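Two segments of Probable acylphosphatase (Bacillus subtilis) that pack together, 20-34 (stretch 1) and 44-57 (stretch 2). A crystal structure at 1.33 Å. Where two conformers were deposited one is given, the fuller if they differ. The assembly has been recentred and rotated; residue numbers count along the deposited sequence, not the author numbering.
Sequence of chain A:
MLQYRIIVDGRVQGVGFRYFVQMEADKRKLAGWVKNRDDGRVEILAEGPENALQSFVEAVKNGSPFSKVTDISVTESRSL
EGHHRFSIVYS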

# COMPACT_ATOMS: atom_id res chain seq x y z
N PHE A 20 -5.64 -6.53 3.79
CA PHE A 20 -4.30 -7.10 3.78
C PHE A 20 -3.23 -6.02 3.82
O PHE A 20 -2.28 -6.10 4.61
N VAL A 21 -3.37 -5.01 2.96
CA VAL A 21 -2.40 -3.91 2.92
C VAL A 21 -2.36 -3.19 4.27
O VAL A 21 -1.29 -2.87 4.76
N GLN A 22 -3.52 -2.96 4.86
CA GLN A 22 -3.57 -2.30 6.16
C GLN A 22 -2.87 -3.10 7.27
O GLN A 22 -2.14 -2.53 8.11
N MET A 23 -3.06 -4.41 7.29
CA MET A 23 -2.38 -5.25 8.28
C MET A 23 -0.89 -5.20 8.09
O MET A 23 -0.15 -5.11 9.07
N GLU A 24 -0.44 -5.23 6.84
CA GLU A 24 1.00 -5.15 6.56
C GLU A 24 1.56 -3.79 6.96
O GLU A 24 2.65 -3.71 7.53
N ALA A 25 0.84 -2.73 6.63
CA ALA A 25 1.28 -1.38 6.98
C ALA A 25 1.36 -1.18 8.49
O ALA A 25 2.34 -0.63 8.99
N ASP A 26 0.35 -1.65 9.23
CA ASP A 26 0.40 -1.54 10.68
C ASP A 26 1.52 -2.38 11.28
O ASP A 26 2.24 -1.92 12.16
N LYS A 27 1.68 -3.61 10.79
CA LYS A 27 2.78 -4.45 11.23
C LYS A 27 4.10 -3.70 11.08
O LYS A 27 4.94 -3.74 11.98
N ARG A 28 4.27 -3.03 9.94
CA ARG A 28 5.51 -2.35 9.60
C ARG A 28 5.55 -0.90 10.07
O ARG A 28 6.49 -0.17 9.75
N LYS A 29 4.56 -0.50 10.85
CA LYS A 29 4.46 0.84 11.46
C LYS A 29 4.54 1.97 10.43
O LYS A 29 5.19 2.99 10.64
N LEU A 30 3.86 1.77 9.31
CA LEU A 30 3.78 2.76 8.25
C LEU A 30 2.49 3.57 8.37
O LEU A 30 1.46 3.04 8.78
N ALA A 31 2.56 4.84 7.99
CA ALA A 31 1.38 5.71 8.01
C ALA A 31 0.94 6.05 6.58
O ALA A 31 1.75 6.04 5.66
N GLY A 32 -0.34 6.33 6.40
CA GLY A 32 -0.86 6.63 5.08
C GLY A 32 -2.23 6.01 4.88
O GLY A 32 -3.05 5.99 5.81
N TRP A 33 -2.48 5.48 3.69
CA TRP A 33 -3.79 4.93 3.38
C TRP A 33 -3.76 3.97 2.19
O TRP A 33 -2.79 3.93 1.42
N VAL A 34 -4.85 3.22 2.06
CA VAL A 34 -5.11 2.37 0.92
C VAL A 34 -6.54 2.67 0.44
O VAL A 34 -7.45 2.91 1.25
N ILE A 44 -1.94 3.16 -2.77
CA ILE A 44 -1.39 3.03 -1.43
C ILE A 44 -0.40 4.18 -1.23
O ILE A 44 0.54 4.33 -2.01
N LEU A 45 -0.64 4.99 -0.19
CA LEU A 45 0.33 5.98 0.23
C LEU A 45 0.93 5.47 1.54
O LEU A 45 0.18 5.19 2.48
N ALA A 46 2.25 5.31 1.58
CA ALA A 46 2.89 4.79 2.79
C ALA A 46 4.12 5.62 3.14
O ALA A 46 4.94 5.92 2.27
N GLU A 47 4.26 5.95 4.42
CA GLU A 47 5.32 6.80 4.95
C GLU A 47 5.98 6.04 6.11
O GLU A 47 5.32 5.56 7.00
N GLY A 48 7.31 6.02 6.13
CA GLY A 48 8.03 5.39 7.24
C GLY A 48 9.49 5.20 6.90
O GLY A 48 9.98 5.74 5.89
N PRO A 49 10.21 4.43 7.74
CA PRO A 49 11.61 4.15 7.48
C PRO A 49 11.81 3.27 6.25
O PRO A 49 10.94 2.47 5.89
N GLU A 50 12.96 3.43 5.62
CA GLU A 50 13.25 2.77 4.38
C GLU A 50 13.18 1.23 4.46
O GLU A 50 12.68 0.58 3.54
N ASN A 51 13.65 0.64 5.56
CA ASN A 51 13.60 -0.82 5.68
C ASN A 51 12.17 -1.38 5.71
O ASN A 51 11.85 -2.38 5.06
N ALA A 52 11.31 -0.68 6.44
CA ALA A 52 9.89 -0.97 6.51
C ALA A 52 9.19 -0.79 5.16
O ALA A 52 8.40 -1.63 4.74
N LEU A 53 9.50 0.31 4.47
CA LEU A 53 8.89 0.58 3.18
C LEU A 53 9.29 -0.44 2.13
O LEU A 53 8.45 -0.90 1.36
N GLN A 54 10.58 -0.77 2.07
CA GLN A 54 11.04 -1.74 1.08
C GLN A 54 10.44 -3.11 1.30
O GLN A 54 9.96 -3.75 0.36
N SER A 55 10.46 -3.58 2.55
CA SER A 55 9.86 -4.87 2.88
C SER A 55 8.34 -4.85 2.67
O SER A 55 7.77 -5.86 2.24
N PHE A 56 7.69 -3.72 2.94
CA PHE A 56 6.25 -3.56 2.66
C PHE A 56 5.92 -3.77 1.17
O PHE A 56 4.97 -4.48 0.85
N VAL A 57 6.70 -3.16 0.28
CA VAL A 57 6.48 -3.32 -1.15
C VAL A 57 6.52 -4.80 -1.55
O VAL A 57 5.68 -5.28 -2.32

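The two stretches join through a mixed contact, a short antiparallel strand pairing continued by a nearly antiparallel helix-helix packing, with apolar side chains filling the space between and a small polar cluster beside them; together they bury 789 Å² of surface.

The strand register rests on four backbone hydrogen bonds. Ala31 N to Glu47 O (3.0 Å) and Glu47 N to Ala31 O (2.8 Å) close one pair, and Trp33 N to Leu45 O and Leu45 N to Trp33 O (both 2.9 Å) close the next. Between them lies Gly32, whose CA approaches Leu45 O to 3.1 Å in a CA-H...O contact. An ideal CB there would fall 1.8 Å from Leu45 O, and the backbone angles, phi 141° and psi -141°, themselves call for glycine.

Side chains sort by sheet face. Ala31, Trp33, Leu45 and Glu47 share one; Val34 and Ile44 share the other. Trp33 (chi1 p, chi2 83°) lies against Leu45 (chi1 t, chi2 m): Leu45 CB sits 3.7 Å from the centroid of the six-membered ring of Trp33 and 6° off its normal, a CH-pi contact over the face. On the other side of the sheet, Val34 CG2 meets Ile44 CG1 at 3.9 Å, while Ile44 CD1 (chi1 m, chi2 t) reaches Val21 CG1 at 3.8 Å, linking strand to helix.

The helix axes approach to 10.2 Å at 155°, and Phe56 (chi1 t, chi2 71°) occupies much of the gap. Its CZ lies 3.8 Å from Val21 CG1 and its CE1 3.9 Å from Ala25 CB; Glu24 CB and Arg28 CD approach the ring edge. One face is covered by Leu30 (chi1 m, chi2 t), whose CD1 stands 3.8 Å from the Phe56 ring centroid, 26° off the normal. The CA-to-CB bond of Leu30 points sideways, but the end of the chain comes nearer, so that CD2 also touches Ala52 CB at 3.8 Å and Leu53 CD2 at 3.9 Å. An ideal CB on Gly48 would clash with Leu30 CD2 at 2.4 Å.

The polar cluster centres on Arg28 (chi1 m, chi2 t, chi3 t), whose CA-to-CB bond points toward the second stretch. Arg28 NE and NH2 each donate to Glu24 OE1 at 2.9 Å, forming a salt bridge within the first stretch. Arg28 NH1 makes a weak hydrogen bond to Ser55 OG (3.0 Å, 122° at hydrogen). The carboxylate of Glu47 is satisfied elsewhere in the structure.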

# COMPACT_ATOMS: atom_id res chain seq x y z
CB PHE A 20 -4.11 -7.99 2.55
CG PHE A 20 -2.69 -8.37 2.30
CD1 PHE A 20 -2.04 -9.26 3.16
CD2 PHE A 20 -1.98 -7.82 1.25
CE1 PHE A 20 -0.71 -9.60 2.96
CE2 PHE A 20 -0.65 -8.16 1.05
CZ PHE A 20 -0.02 -9.05 1.91
CB VAL A 21 -2.74 -2.93 1.79
CG1 VAL A 21 -1.90 -1.64 1.89
CG2 VAL A 21 -2.53 -3.57 0.43
CB GLN A 22 -5.01 -2.00 6.56
CG GLN A 22 -5.18 -1.26 7.87
CD GLN A 22 -6.62 -1.16 8.23
OE1 GLN A 22 -7.34 -2.17 8.21
NE2 GLN A 22 -7.09 0.04 8.54
CB MET A 23 -2.86 -6.71 8.25
CG MET A 23 -4.35 -6.94 8.59
SD MET A 23 -4.92 -6.26 10.17
CE MET A 23 -5.63 -4.67 9.65
CB GLU A 24 1.28 -5.42 5.09
CG GLU A 24 1.30 -6.89 4.74
CD GLU A 24 2.40 -7.68 5.46
OE1 GLU A 24 3.54 -7.19 5.65
OE2 GLU A 24 2.11 -8.84 5.79
CB ALA A 25 0.36 -0.36 6.37
CB ASP A 26 -0.94 -1.93 11.30
CG ASP A 26 -2.02 -0.86 11.16
OD1 ASP A 26 -1.71 0.32 10.87
OD2 ASP A 26 -3.20 -1.21 11.37
CB LYS A 27 2.83 -5.74 10.41
CG LYS A 27 4.12 -6.55 10.59
CD LYS A 27 4.12 -7.83 9.78
CE LYS A 27 5.50 -8.44 9.76
NZ LYS A 27 5.43 -9.85 9.31
CB ARG A 28 5.78 -2.50 8.10
CG ARG A 28 5.87 -3.96 7.71
CD ARG A 28 6.15 -4.21 6.23
NE ARG A 28 5.91 -5.63 5.99
CZ ARG A 28 6.77 -6.60 6.26
NH1 ARG A 28 8.01 -6.35 6.68
NH2 ARG A 28 6.37 -7.87 6.11
CB LYS A 29 5.45 1.01 12.63
CG LYS A 29 5.26 -0.04 13.72
CD LYS A 29 6.21 0.14 14.90
CE LYS A 29 6.12 -1.01 15.91
NZ LYS A 29 6.95 -0.74 17.14
CB LEU A 30 3.85 2.07 6.89
CG LEU A 30 5.10 1.23 6.64
CD1 LEU A 30 4.95 0.49 5.32
CD2 LEU A 30 6.33 2.10 6.64
CB ALA A 31 1.67 6.97 8.79
CB TRP A 33 -4.83 6.04 3.12
CG TRP A 33 -4.60 6.82 1.81
CD1 TRP A 33 -5.00 6.45 0.55
CD2 TRP A 33 -3.95 8.08 1.68
NE1 TRP A 33 -4.62 7.41 -0.36
CE2 TRP A 33 -3.98 8.43 0.30
CE3 TRP A 33 -3.34 8.96 2.58
CZ2 TRP A 33 -3.43 9.61 -0.19
CZ3 TRP A 33 -2.78 10.14 2.10
CH2 TRP A 33 -2.83 10.45 0.72
CB VAL A 34 -4.90 0.87 1.26
CG1 VAL A 34 -5.84 0.40 2.37
CG2 VAL A 34 -5.04 -0.00 0.02
CB ILE A 44 -0.61 1.71 -1.25
CG1 ILE A 44 -1.46 0.47 -1.57
CG2 ILE A 44 -0.05 1.63 0.18
CD1 ILE A 44 -0.65 -0.84 -1.65
CB LEU A 45 -0.35 7.33 0.44
CG LEU A 45 0.50 8.57 0.68
CD1 LEU A 45 0.96 8.73 2.14
CD2 LEU A 45 1.66 8.63 -0.31
CB ALA A 46 3.26 3.33 2.60
CB GLU A 47 4.79 8.15 5.46
CG GLU A 47 4.05 9.00 4.42
CD GLU A 47 3.62 10.38 4.93
OE1 GLU A 47 3.68 10.64 6.15
OE2 GLU A 47 3.22 11.22 4.09
CB PRO A 49 12.07 3.40 8.73
CG PRO A 49 11.00 3.59 9.76
CD PRO A 49 9.74 3.81 8.99
CB GLU A 50 14.59 3.27 3.85
CG GLU A 50 14.57 4.74 3.33
CD GLU A 50 14.75 5.85 4.41
OE1 GLU A 50 14.80 5.56 5.64
OE2 GLU A 50 14.85 7.04 4.01
CB ASN A 51 14.46 -1.37 6.84
CG ASN A 51 14.15 -0.74 8.21
OD1 ASN A 51 13.11 -0.12 8.41
ND2 ASN A 51 15.06 -0.96 9.17
CB ALA A 52 9.23 -0.11 7.60
CB LEU A 53 9.25 1.99 2.69
CG LEU A 53 8.51 3.18 3.30
CD1 LEU A 53 9.14 4.47 2.82
CD2 LEU A 53 7.02 3.15 2.97
CB GLN A 54 12.57 -1.82 1.09
CG GLN A 54 13.13 -2.78 0.05
CD GLN A 54 14.64 -2.83 0.03
OE1 GLN A 54 15.23 -3.83 -0.38
NE2 GLN A 54 15.28 -1.74 0.45
CB SER A 55 10.25 -5.32 4.29
OG SER A 55 9.81 -4.42 5.29
CB PHE A 56 5.83 -2.17 3.12
CG PHE A 56 4.40 -1.79 2.82
CD1 PHE A 56 3.33 -2.38 3.51
CD2 PHE A 56 4.12 -0.75 1.94
CE1 PHE A 56 2.03 -1.96 3.26
CE2 PHE A 56 2.81 -0.33 1.70
CZ PHE A 56 1.76 -0.93 2.37
CB VAL A 57 7.50 -2.49 -1.97
CG1 VAL A 57 7.49 -2.88 -3.45
CG2 VAL A 57 7.19 -1.02 -1.83